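Local coordinates for protein H127A/Y244A mutant of alginate lyase AlyC3 in complex with dimannuronate (Psychromonas sp., PDB 7C8F) that is an alginate lyase that as wild type probably cleaves alginate by beta-elimination, as other PL7 lyases do, and as this double mutant binds dimannuronate, at residues V125-L130 with R232-Y237; H140-V145 with H226-W231; M161-A166 with D186-K191. All blocks are in the same frame, centred on the assembly; numbering follows the deposited sequence.

Contact 1: residues V125-L130 with R232-Y237; sequences VANKGL and RHLLSY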
loop_
_atom_site.group_PDB
_atom_site.type_symbol
_atom_site.label_atom_id
_atom_site.label_comp_id
_atom_site.label_asym_id
_atom_site.label_seq_id
_atom_site.Cartn_x
_atom_site.Cartn_y
_atom_site.Cartn_z
ATOM N N VAL B 125 14.458 10.756 0.846
ATOM C CA VAL B 125 13.003 10.740 0.920
ATOM C C VAL B 125 12.649 9.395 1.527
ATOM O O VAL B 125 12.913 8.346 0.920
ATOM C CB VAL B 125 12.327 10.907 -0.451
ATOM C CG1 VAL B 125 10.794 10.859 -0.300
ATOM C CG2 VAL B 125 12.760 12.195 -1.148
ATOM N N ALA B 126 12.069 9.417 2.728
ATOM C CA ALA B 126 11.632 8.216 3.424
ATOM C C ALA B 126 10.120 8.099 3.314
ATOM O O ALA B 126 9.434 9.028 2.889
ATOM C CB ALA B 126 12.006 8.317 4.906
ATOM N N ASN B 127 9.587 6.935 3.682
ATOM C CA ASN B 127 8.151 6.829 3.906
ATOM C C ASN B 127 7.878 6.690 5.390
ATOM O O ASN B 127 8.638 6.044 6.123
ATOM C CB ASN B 127 7.484 5.680 3.123
ATOM C CG ASN B 127 7.807 4.309 3.687
ATOM O OD1 ASN B 127 7.016 3.721 4.438
ATOM N ND2 ASN B 127 8.959 3.788 3.319
ATOM N N LYS B 128 6.798 7.326 5.820
ATOM C CA LYS B 128 6.270 7.072 7.150
ATOM C C LYS B 128 5.459 5.783 7.136
ATOM O O LYS B 128 5.669 4.899 7.976
ATOM C CB LYS B 128 5.435 8.279 7.607
ATOM C CG LYS B 128 4.943 8.216 9.054
ATOM C CD LYS B 128 6.100 8.215 10.035
ATOM C CE LYS B 128 5.598 8.292 11.465
ATOM N NZ LYS B 128 6.739 8.394 12.410
ATOM N N GLY B 129 4.560 5.648 6.169
ATOM C CA GLY B 129 3.687 4.489 6.031
ATOM C C GLY B 129 2.370 4.924 5.411
ATOM O O GLY B 129 2.318 5.913 4.685
ATOM N N LEU B 130 1.303 4.181 5.718
ATOM C CA LEU B 130 0.003 4.534 5.159
ATOM C C LEU B 130 -0.597 5.769 5.811
ATOM O O LEU B 130 -1.494 6.384 5.223
ATOM C CB LEU B 130 -0.986 3.395 5.378
ATOM C CG LEU B 130 -0.723 2.105 4.614
ATOM C CD1 LEU B 130 -1.710 1.062 5.094
ATOM C CD2 LEU B 130 -0.856 2.295 3.098
ATOM N N ARG B 232 2.417 5.407 -4.399
ATOM C CA ARG B 232 1.291 6.302 -4.144
ATOM C C ARG B 232 0.610 6.273 -2.799
ATOM O O ARG B 232 0.182 7.305 -2.330
ATOM C CB ARG B 232 0.257 6.202 -5.271
ATOM C CG ARG B 232 -0.457 4.878 -5.404
ATOM C CD ARG B 232 -1.216 4.769 -6.715
ATOM N NE ARG B 232 -1.914 3.510 -6.927
ATOM C CZ ARG B 232 -1.368 2.448 -7.477
ATOM N NH1 ARG B 232 -0.120 2.439 -7.822
ATOM N NH2 ARG B 232 -2.065 1.378 -7.682
ATOM N N HIS B 233 0.549 5.085 -2.224
ATOM C CA HIS B 233 -0.111 4.928 -0.927
ATOM C C HIS B 233 0.752 5.342 0.260
ATOM O O HIS B 233 0.235 5.395 1.386
ATOM C CB HIS B 233 -0.515 3.463 -0.723
ATOM C CG HIS B 233 0.626 2.502 -0.897
ATOM N ND1 HIS B 233 1.386 2.461 -2.045
ATOM C CD2 HIS B 233 1.132 1.551 -0.072
ATOM C CE1 HIS B 233 2.304 1.517 -1.930
ATOM N NE2 HIS B 233 2.164 0.939 -0.749
ATOM N N LEU B 234 2.038 5.629 0.059
ATOM C CA LEU B 234 2.960 5.840 1.171
ATOM C C LEU B 234 3.187 7.331 1.409
ATOM O O LEU B 234 3.745 8.027 0.555
ATOM C CB LEU B 234 4.279 5.114 0.894
ATOM C CG LEU B 234 4.123 3.592 0.826
ATOM C CD1 LEU B 234 5.406 2.960 0.293
ATOM C CD2 LEU B 234 3.778 3.044 2.213
ATOM N N LEU B 235 2.765 7.819 2.573
ATOM C CA LEU B 235 3.128 9.171 2.979
ATOM C C LEU B 235 4.632 9.240 3.197
ATOM O O LEU B 235 5.229 8.334 3.790
ATOM C CB LEU B 235 2.408 9.537 4.278
ATOM C CG LEU B 235 0.878 9.512 4.226
ATOM C CD1 LEU B 235 0.294 9.979 5.559
ATOM C CD2 LEU B 235 0.352 10.383 3.084
ATOM N N SER B 236 5.250 10.312 2.700
ATOM C CA SER B 236 6.697 10.381 2.586
ATOM C C SER B 236 7.219 11.679 3.196
ATOM O O SER B 236 6.463 12.626 3.452
ATOM C CB SER B 236 7.108 10.229 1.119
ATOM O OG SER B 236 6.638 8.970 0.620
ATOM N N TYR B 237 8.527 11.718 3.454
ATOM C CA TYR B 237 9.096 12.888 4.113
ATOM C C TYR B 237 10.564 13.035 3.761
ATOM O O TYR B 237 11.231 12.074 3.354
ATOM C CB TYR B 237 8.918 12.856 5.636
ATOM C CG TYR B 237 9.548 11.682 6.368
ATOM C CD1 TYR B 237 8.850 10.490 6.560
ATOM C CD2 TYR B 237 10.825 11.788 6.908
ATOM C CE1 TYR B 237 9.422 9.440 7.266
ATOM C CE2 TYR B 237 11.395 10.757 7.623
ATOM C CZ TYR B 237 10.693 9.578 7.796
ATOM O OH TYR B 237 11.252 8.522 8.498
HETATM O O HOH W 1 9.871 6.286 8.668
HETATM O O HOH W 2 -2.239 5.756 2.584
#
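Leu235 O is gripped twice from the strand opposite: Lys128 N donates to it over 2.8 Å, and the CA-H of Asn127 adds a weaker contact. The pairing is antiparallel and belongs to the concave sheet of the jelly-roll beta-sandwich of alginate lyases, where strand 119-129 runs beside strand 235-240. Ala126 and Tyr237 form a hydrogen-bonded pair, with Ala126 N to Tyr237 O and Tyr237 N to Ala126 O both at 2.9 Å; the second donor is tilted 33° from the carbonyl plane. Asn127 and Ser236 make the next, non-hydrogen-bonded pair. Ala126 is evidently one of the two engineered alanines, at the histidine of the Gln-Val-His motif of the family. Its CB lies over one face of the Tyr237 ring, offset toward the rim, 3.4 Å from CZ. CG of Tyr237 sits between the backbone N and the carbonyl carbon (chi1 60°), and from there the ring lies over Ala126 CB, while Lys128 N meets the ring at its edge.

On the other face of the sheet, Asn127 CB packs against Leu234 CB, while its amide ND2 is taken by Val138 O. Ser236 OG donates to Leu234 O from above the carbonyl plane, its stronger partner being Trp231 NE1. Gly129 has backbone angles at which a side chain would run into the carbonyl O of Lys128. Beyond it the pairing gives way to apolar touching, with Leu130 CD2 at the edge of the His233 ring, 3.8 Å from its CD2. That ring also stacks on His233 of the second subunit. Two waters bridge the segments: one joins Asn127 O to Tyr237 OH (2.6 Å from the hydroxyl), the other donates to Leu130 O and His233 O, 2.8 Å from each.

Contact 2: residues H140-V145 with H226-W231; sequences HPLLRV and HDIDYW. With BEM (beta-D-mannopyranuronic acid), chain D.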
loop_
_atom_site.group_PDB
_atom_site.type_symbol
_atom_site.label_atom_id
_atom_site.label_comp_id
_atom_site.label_asym_id
_atom_site.label_seq_id
_atom_site.Cartn_x
_atom_site.Cartn_y
_atom_site.Cartn_z
ATOM N N HIS B 140 12.440 0.844 3.703
ATOM C CA HIS B 140 13.343 1.197 2.622
ATOM C C HIS B 140 12.960 2.634 2.284
ATOM O O HIS B 140 11.759 2.926 2.111
ATOM C CB HIS B 140 13.135 0.327 1.376
ATOM C CG HIS B 140 13.135 -1.152 1.634
ATOM N ND1 HIS B 140 14.289 -1.867 1.876
ATOM C CD2 HIS B 140 12.124 -2.054 1.656
ATOM C CE1 HIS B 140 13.988 -3.145 2.049
ATOM N NE2 HIS B 140 12.680 -3.287 1.917
ATOM N N PRO B 141 13.917 3.550 2.168
ATOM C CA PRO B 141 13.578 4.899 1.702
ATOM C C PRO B 141 13.301 4.895 0.212
ATOM O O PRO B 141 13.843 4.081 -0.543
ATOM C CB PRO B 141 14.834 5.716 2.019
ATOM C CG PRO B 141 15.927 4.731 2.011
ATOM C CD PRO B 141 15.354 3.381 2.422
ATOM N N LEU B 142 12.442 5.823 -0.216
ATOM C CA LEU B 142 12.242 6.016 -1.645
ATOM C C LEU B 142 13.535 6.443 -2.321
ATOM O O LEU B 142 13.865 5.949 -3.406
ATOM C CB LEU B 142 11.149 7.058 -1.890
ATOM C CG LEU B 142 10.922 7.418 -3.361
ATOM C CD1 LEU B 142 10.475 6.204 -4.159
ATOM C CD2 LEU B 142 9.926 8.555 -3.498
ATOM N N LEU B 143 14.285 7.351 -1.697
ATOM C CA LEU B 143 15.487 7.918 -2.294
ATOM C C LEU B 143 16.550 8.095 -1.229
ATOM O O LEU B 143 16.261 8.633 -0.158
ATOM C CB LEU B 143 15.167 9.294 -2.906
ATOM C CG LEU B 143 16.385 10.137 -3.319
ATOM C CD1 LEU B 143 17.124 9.497 -4.516
ATOM C CD2 LEU B 143 15.959 11.576 -3.646
ATOM N N ARG B 144 17.764 7.754 -1.590
ATOM C CA ARG B 144 18.928 8.123 -0.867
ATOM C C ARG B 144 19.887 8.823 -1.876
ATOM O O ARG B 144 20.185 8.283 -2.880
ATOM C CB ARG B 144 19.660 6.956 -0.213
ATOM C CG ARG B 144 18.920 6.271 0.897
ATOM C CD ARG B 144 19.832 5.273 1.607
ATOM N NE ARG B 144 20.356 4.250 0.735
ATOM C CZ ARG B 144 21.620 3.983 0.553
ATOM N NH1 ARG B 144 22.528 4.676 1.148
ATOM N NH2 ARG B 144 21.979 3.054 -0.277
ATOM N N VAL B 145 20.327 10.020 -1.554
ATOM C CA VAL B 145 21.327 10.721 -2.331
ATOM C C VAL B 145 22.601 10.523 -1.514
ATOM O O VAL B 145 22.691 10.912 -0.398
ATOM C CB VAL B 145 21.030 12.210 -2.566
ATOM C CG1 VAL B 145 22.137 12.814 -3.418
ATOM C CG2 VAL B 145 19.705 12.377 -3.277
ATOM N N HIS B 226 11.523 10.346 -12.476
ATOM C CA HIS B 226 11.217 8.940 -12.248
ATOM C C HIS B 226 9.757 8.789 -11.826
ATOM O O HIS B 226 9.302 9.454 -10.888
ATOM C CB HIS B 226 12.144 8.399 -11.168
ATOM C CG HIS B 226 11.947 6.948 -10.876
ATOM N ND1 HIS B 226 12.260 5.961 -11.786
ATOM C CD2 HIS B 226 11.448 6.313 -9.790
ATOM C CE1 HIS B 226 11.979 4.781 -11.264
ATOM N NE2 HIS B 226 11.493 4.968 -10.050
ATOM N N ASP B 227 9.022 7.923 -12.522
ATOM C CA ASP B 227 7.619 7.652 -12.202
ATOM C C ASP B 227 7.554 6.854 -10.903
ATOM O O ASP B 227 8.197 5.807 -10.783
ATOM C CB ASP B 227 7.006 6.865 -13.369
ATOM C CG ASP B 227 5.525 6.506 -13.178
ATOM O OD1 ASP B 227 4.975 6.648 -12.078
ATOM O OD2 ASP B 227 4.905 6.036 -14.162
ATOM N N ILE B 228 6.800 7.362 -9.912
ATOM C CA ILE B 228 6.668 6.689 -8.620
ATOM C C ILE B 228 5.217 6.322 -8.318
ATOM O O ILE B 228 4.805 6.305 -7.154
ATOM C CB ILE B 228 7.285 7.529 -7.482
ATOM C CG1 ILE B 228 6.685 8.942 -7.436
ATOM C CG2 ILE B 228 8.795 7.609 -7.649
ATOM C CD1 ILE B 228 6.995 9.709 -6.148
ATOM N N ASP B 229 4.451 6.021 -9.335
ATOM C CA ASP B 229 3.056 5.590 -9.158
ATOM C C ASP B 229 2.977 4.448 -8.118
ATOM O O ASP B 229 2.085 4.388 -7.347
ATOM C CB ASP B 229 2.529 5.120 -10.526
ATOM C CG ASP B 229 1.021 4.931 -10.626
ATOM O OD1 ASP B 229 0.289 5.335 -9.810
ATOM O OD2 ASP B 229 0.657 4.407 -11.638
ATOM N N TYR B 230 3.947 3.569 -8.155
ATOM C CA TYR B 230 4.001 2.434 -7.246
ATOM C C TYR B 230 4.050 2.762 -5.752
ATOM O O TYR B 230 3.747 1.943 -4.959
ATOM C CB TYR B 230 5.198 1.519 -7.586
ATOM C CG TYR B 230 6.553 2.205 -7.535
ATOM C CD1 TYR B 230 7.232 2.324 -6.354
ATOM C CD2 TYR B 230 7.118 2.726 -8.669
ATOM C CE1 TYR B 230 8.423 2.970 -6.298
ATOM C CE2 TYR B 230 8.315 3.361 -8.630
ATOM C CZ TYR B 230 8.948 3.488 -7.449
ATOM O OH TYR B 230 10.149 4.111 -7.436
ATOM N N TRP B 231 4.449 3.981 -5.438
ATOM C CA TRP B 231 4.603 4.469 -4.086
ATOM C C TRP B 231 3.433 5.307 -3.585
ATOM O O TRP B 231 3.473 5.829 -2.540
ATOM C CB TRP B 231 5.832 5.365 -4.083
ATOM C CG TRP B 231 6.566 5.620 -2.797
ATOM C CD1 TRP B 231 6.543 6.735 -2.065
ATOM C CD2 TRP B 231 7.485 4.748 -2.167
ATOM N NE1 TRP B 231 7.366 6.631 -0.996
ATOM C CE2 TRP B 231 7.970 5.407 -1.037
ATOM C CE3 TRP B 231 7.947 3.465 -2.448
ATOM C CZ2 TRP B 231 8.896 4.823 -0.198
ATOM C CZ3 TRP B 231 8.847 2.905 -1.613
ATOM C CH2 TRP B 231 9.317 3.585 -0.513
HETATM C C1 BEM D . 18.646 1.608 5.095
HETATM C C2 BEM D . 20.125 1.324 4.855
HETATM O O2 BEM D . 20.406 -0.043 5.116
HETATM C C3 BEM D . 20.441 1.565 3.397
HETATM O O3 BEM D . 21.724 1.127 3.095
HETATM C C4 BEM D . 19.609 0.608 2.620
HETATM O O4 BEM D . 20.014 0.528 1.286
HETATM C C5 BEM D . 18.193 1.023 2.801
HETATM O O5 BEM D . 17.917 0.853 4.168
HETATM C C6 BEM D . 17.314 0.162 1.988
HETATM O O6B BEM D . 16.791 -0.800 2.497
HETATM O O6A BEM D . 17.015 0.614 0.921
#
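Leu142 CB presses on the six-membered part of the Trp231 indole, 3.6 Å from CZ2, and its CD1 lies over the face of the ring system, 4.1 Å from the centroid of the five-membered ring in a CH-pi contact. CG stands anti to the backbone N (chi1 176°), and from it CD1 comes to lie over the indole. CD2 then touches Ile228 CD1 at 4.1 Å, and CD1 reaches Tyr230 OH. This is the tight, buried part. His140 O comes to the indole at its edge, in plane, 3.6 Å from CH2. Tyr230 OH accepts from His226 NE2 in the plane of the imidazole and has Lys163 O as its stronger partner.

The opposite flank is looser and turned toward the sugar. There Pro141 barely meets the second segment, and His140 ND1 donates to the carboxylate O6B of the mannuronate over 2.8 Å at 163°. Arg144 lays one face of its guanidinium under O3 of the sugar, while its NH1 is held by Glu119. Leu142 and Leu143 both stand opposite Val125, a classic beta bulge at the start of strand 143-148, beside the substrate cleft of the PL7 lyase jelly roll.

Contact 3: residues M161-A166 with D186-K191; sequences MVKNNA and DVAYKK. With BEM (beta-D-mannopyranuronic acid), chain D.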
loop_
_atom_site.group_PDB
_atom_site.type_symbol
_atom_site.label_atom_id
_atom_site.label_comp_id
_atom_site.label_asym_id
_atom_site.label_seq_id
_atom_site.Cartn_x
_atom_site.Cartn_y
_atom_site.Cartn_z
ATOM N N MET B 161 19.941 6.587 -5.213
ATOM C CA MET B 161 19.517 5.205 -5.053
ATOM C C MET B 161 18.012 5.244 -4.851
ATOM O O MET B 161 17.535 5.726 -3.819
ATOM C CB MET B 161 20.208 4.596 -3.834
ATOM C CG MET B 161 21.736 4.749 -3.834
ATOM S SD MET B 161 22.492 3.960 -5.271
ATOM C CE MET B 161 24.235 3.978 -4.818
ATOM N N VAL B 162 17.260 4.763 -5.828
ATOM C CA VAL B 162 15.805 4.902 -5.841
ATOM C C VAL B 162 15.173 3.533 -5.669
ATOM O O VAL B 162 15.381 2.635 -6.495
ATOM C CB VAL B 162 15.324 5.591 -7.128
ATOM C CG1 VAL B 162 13.804 5.701 -7.145
ATOM C CG2 VAL B 162 15.963 6.972 -7.251
ATOM N N LYS B 163 14.390 3.373 -4.604
ATOM C CA LYS B 163 13.611 2.158 -4.428
ATOM C C LYS B 163 12.501 2.164 -5.472
ATOM O O LYS B 163 11.746 3.145 -5.578
ATOM C CB LYS B 163 13.049 2.177 -3.004
ATOM C CG LYS B 163 11.982 1.144 -2.662
ATOM C CD LYS B 163 12.499 -0.301 -2.665
ATOM C CE LYS B 163 11.452 -1.178 -1.933
ATOM N NZ LYS B 163 11.685 -2.641 -2.044
ATOM N N ASN B 164 12.414 1.089 -6.271
ATOM C CA ASN B 164 11.611 1.066 -7.490
ATOM C C ASN B 164 10.361 0.193 -7.387
ATOM O O ASN B 164 9.790 -0.183 -8.413
ATOM C CB ASN B 164 12.470 0.614 -8.677
ATOM C CG ASN B 164 11.968 1.148 -10.001
ATOM O OD1 ASN B 164 11.318 2.187 -10.064
ATOM N ND2 ASN B 164 12.262 0.426 -11.074
ATOM N N ASN B 165 9.958 -0.171 -6.177
ATOM C CA ASN B 165 8.652 -0.771 -5.912
ATOM C C ASN B 165 8.320 -0.455 -4.458
ATOM O O ASN B 165 9.088 0.225 -3.775
ATOM C CB ASN B 165 8.641 -2.274 -6.257
ATOM C CG ASN B 165 9.670 -3.075 -5.464
ATOM O OD1 ASN B 165 9.913 -2.817 -4.286
ATOM N ND2 ASN B 165 10.272 -4.076 -6.122
ATOM N N ALA B 166 7.163 -0.932 -3.985
ATOM C CA ALA B 166 6.745 -0.674 -2.610
ATOM C C ALA B 166 6.807 -1.934 -1.749
ATOM O O ALA B 166 6.056 -2.072 -0.776
ATOM C CB ALA B 166 5.365 -0.023 -2.569
ATOM N N ASP B 186 19.098 -5.414 -8.213
ATOM C CA ASP B 186 18.944 -4.749 -9.487
ATOM C C ASP B 186 17.548 -4.567 -10.005
ATOM O O ASP B 186 17.362 -3.982 -11.005
ATOM C CB ASP B 186 19.935 -5.254 -10.556
ATOM C CG ASP B 186 19.647 -6.636 -11.034
ATOM O OD1 ASP B 186 18.734 -7.298 -10.528
ATOM O OD2 ASP B 186 20.370 -7.095 -11.954
ATOM N N VAL B 187 16.579 -5.084 -9.277
ATOM C CA VAL B 187 15.170 -4.902 -9.583
ATOM C C VAL B 187 14.508 -3.960 -8.585
ATOM O O VAL B 187 13.754 -3.060 -8.970
ATOM C CB VAL B 187 14.445 -6.267 -9.609
ATOM C CG1 VAL B 187 12.937 -6.089 -9.771
ATOM C CG2 VAL B 187 15.023 -7.174 -10.708
ATOM N N ALA B 188 14.788 -4.150 -7.300
ATOM C CA ALA B 188 14.170 -3.320 -6.279
ATOM C C ALA B 188 14.700 -1.894 -6.298
ATOM O O ALA B 188 14.044 -1.011 -5.741
ATOM C CB ALA B 188 14.401 -3.941 -4.900
ATOM N N TYR B 189 15.865 -1.647 -6.912
ATOM C CA TYR B 189 16.481 -0.325 -6.934
ATOM C C TYR B 189 16.851 0.068 -8.351
ATOM O O TYR B 189 17.232 -0.778 -9.169
ATOM C CB TYR B 189 17.725 -0.239 -6.046
ATOM C CG TYR B 189 17.372 -0.488 -4.604
ATOM C CD1 TYR B 189 16.964 0.557 -3.774
ATOM C CD2 TYR B 189 17.368 -1.777 -4.090
ATOM C CE1 TYR B 189 16.593 0.316 -2.454
ATOM C CE2 TYR B 189 16.997 -2.022 -2.776
ATOM C CZ TYR B 189 16.615 -0.980 -1.965
ATOM O OH TYR B 189 16.244 -1.243 -0.665
ATOM N N LYS B 190 16.691 1.350 -8.637
ATOM C CA LYS B 190 17.234 1.994 -9.823
ATOM C C LYS B 190 18.248 3.022 -9.357
ATOM O O LYS B 190 17.978 3.791 -8.427
ATOM C CB LYS B 190 16.110 2.668 -10.613
ATOM C CG LYS B 190 16.536 3.193 -11.970
ATOM C CD LYS B 190 15.334 3.506 -12.846
ATOM C CE LYS B 190 15.760 4.201 -14.133
ATOM N NZ LYS B 190 16.884 3.505 -14.789
ATOM N N LYS B 191 19.425 3.023 -9.968
ATOM C CA LYS B 191 20.507 3.898 -9.547
ATOM C C LYS B 191 20.811 4.908 -10.642
ATOM O O LYS B 191 20.895 4.547 -11.823
ATOM C CB LYS B 191 21.757 3.077 -9.202
ATOM C CG LYS B 191 21.473 2.026 -8.124
ATOM C CD LYS B 191 22.708 1.233 -7.713
ATOM C CE LYS B 191 23.078 0.198 -8.751
ATOM N NZ LYS B 191 24.091 -0.754 -8.218
HETATM C C1 BEM D . 18.646 1.608 5.095
HETATM C C2 BEM D . 20.125 1.324 4.855
HETATM O O2 BEM D . 20.406 -0.043 5.116
HETATM C C3 BEM D . 20.441 1.565 3.397
HETATM O O3 BEM D . 21.724 1.127 3.095
HETATM C C4 BEM D . 19.609 0.608 2.620
HETATM O O4 BEM D . 20.014 0.528 1.286
HETATM C C5 BEM D . 18.193 1.023 2.801
HETATM O O5 BEM D . 17.917 0.853 4.168
HETATM C C6 BEM D . 17.314 0.162 1.988
HETATM O O6B BEM D . 16.791 -0.800 2.497
HETATM O O6A BEM D . 17.015 0.614 0.921
HETATM O O HOH W 3 14.299 -3.324 -1.231
HETATM O O HOH W 4 11.090 -2.837 -9.904
HETATM O O HOH W 5 15.026 -1.336 -11.213
#
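The Tyr189 ring is approached obliquely from the strand opposite, with Lys163 CA 3.8 Å from CD1 and Val162 O close to the same atom. Lys163 CB is 4.0 Å from CE1, and the lysine chain crosses the tyrosine side chain at a slant. At the far end Tyr189 OH donates to the mannuronate carboxylate O6A over 2.6 Å and accepts a hydrogen bond from a water that Lys163 NZ also holds. A phenylalanine at Tyr189 would probably leave O6A without this donor and that water without its acceptor. Lys163 NZ lies in the carbonyl plane of its partner Asn165 OD1, 2.9 Å away, and is bound further by Val167 O; Asn165 ND2, bonded to Met182 O, also packs near Ala188 CA.

The backbones form an antiparallel pair: Val162 with Lys190 is hydrogen-bonded, Lys190 N to Val162 O being 2.8 Å, and the straight Asn164 N to Ala188 O bond (2.7 Å, 169°), its donor above the carbonyl plane, fastens the end next to helix 185-188. Another water joins Asn164 ND2, Val187 O and Tyr189 O. At the exposed end Met161 SD rests against Lys191 CG at 3.6 Å. Strand 157-163 thus runs between strands 143-148 and 189-196, the latter entered directly from the short, weakly bonded helix, while Val162 faces His226 on strand 221-227.

Overall arrangement
All three contacts reach the same curved sheet, across strands 235-240, 119-129, 143-148, 157-163 and 189-196. Contacts 1 and 2 are buried; contact 3 is partly buried, with exposed lysines at one end. Contacts 1 and 3 are strand pairings carried by backbone hydrogen bonds, whereas contact 2 is side-chain packing that joins this sheet to the loop and 3-10 segment that follow strand 221-227 of the other. Hydrogen bonds link contact 2 to both others, whereas contacts 1 and 3 meet by packing of Ala166 on His233 and Leu234. Contacts 2 and 3 each supply a donor, His140 and Tyr189, to one carboxylate, while contact 1 lies close to the sugar and also borders the second subunit.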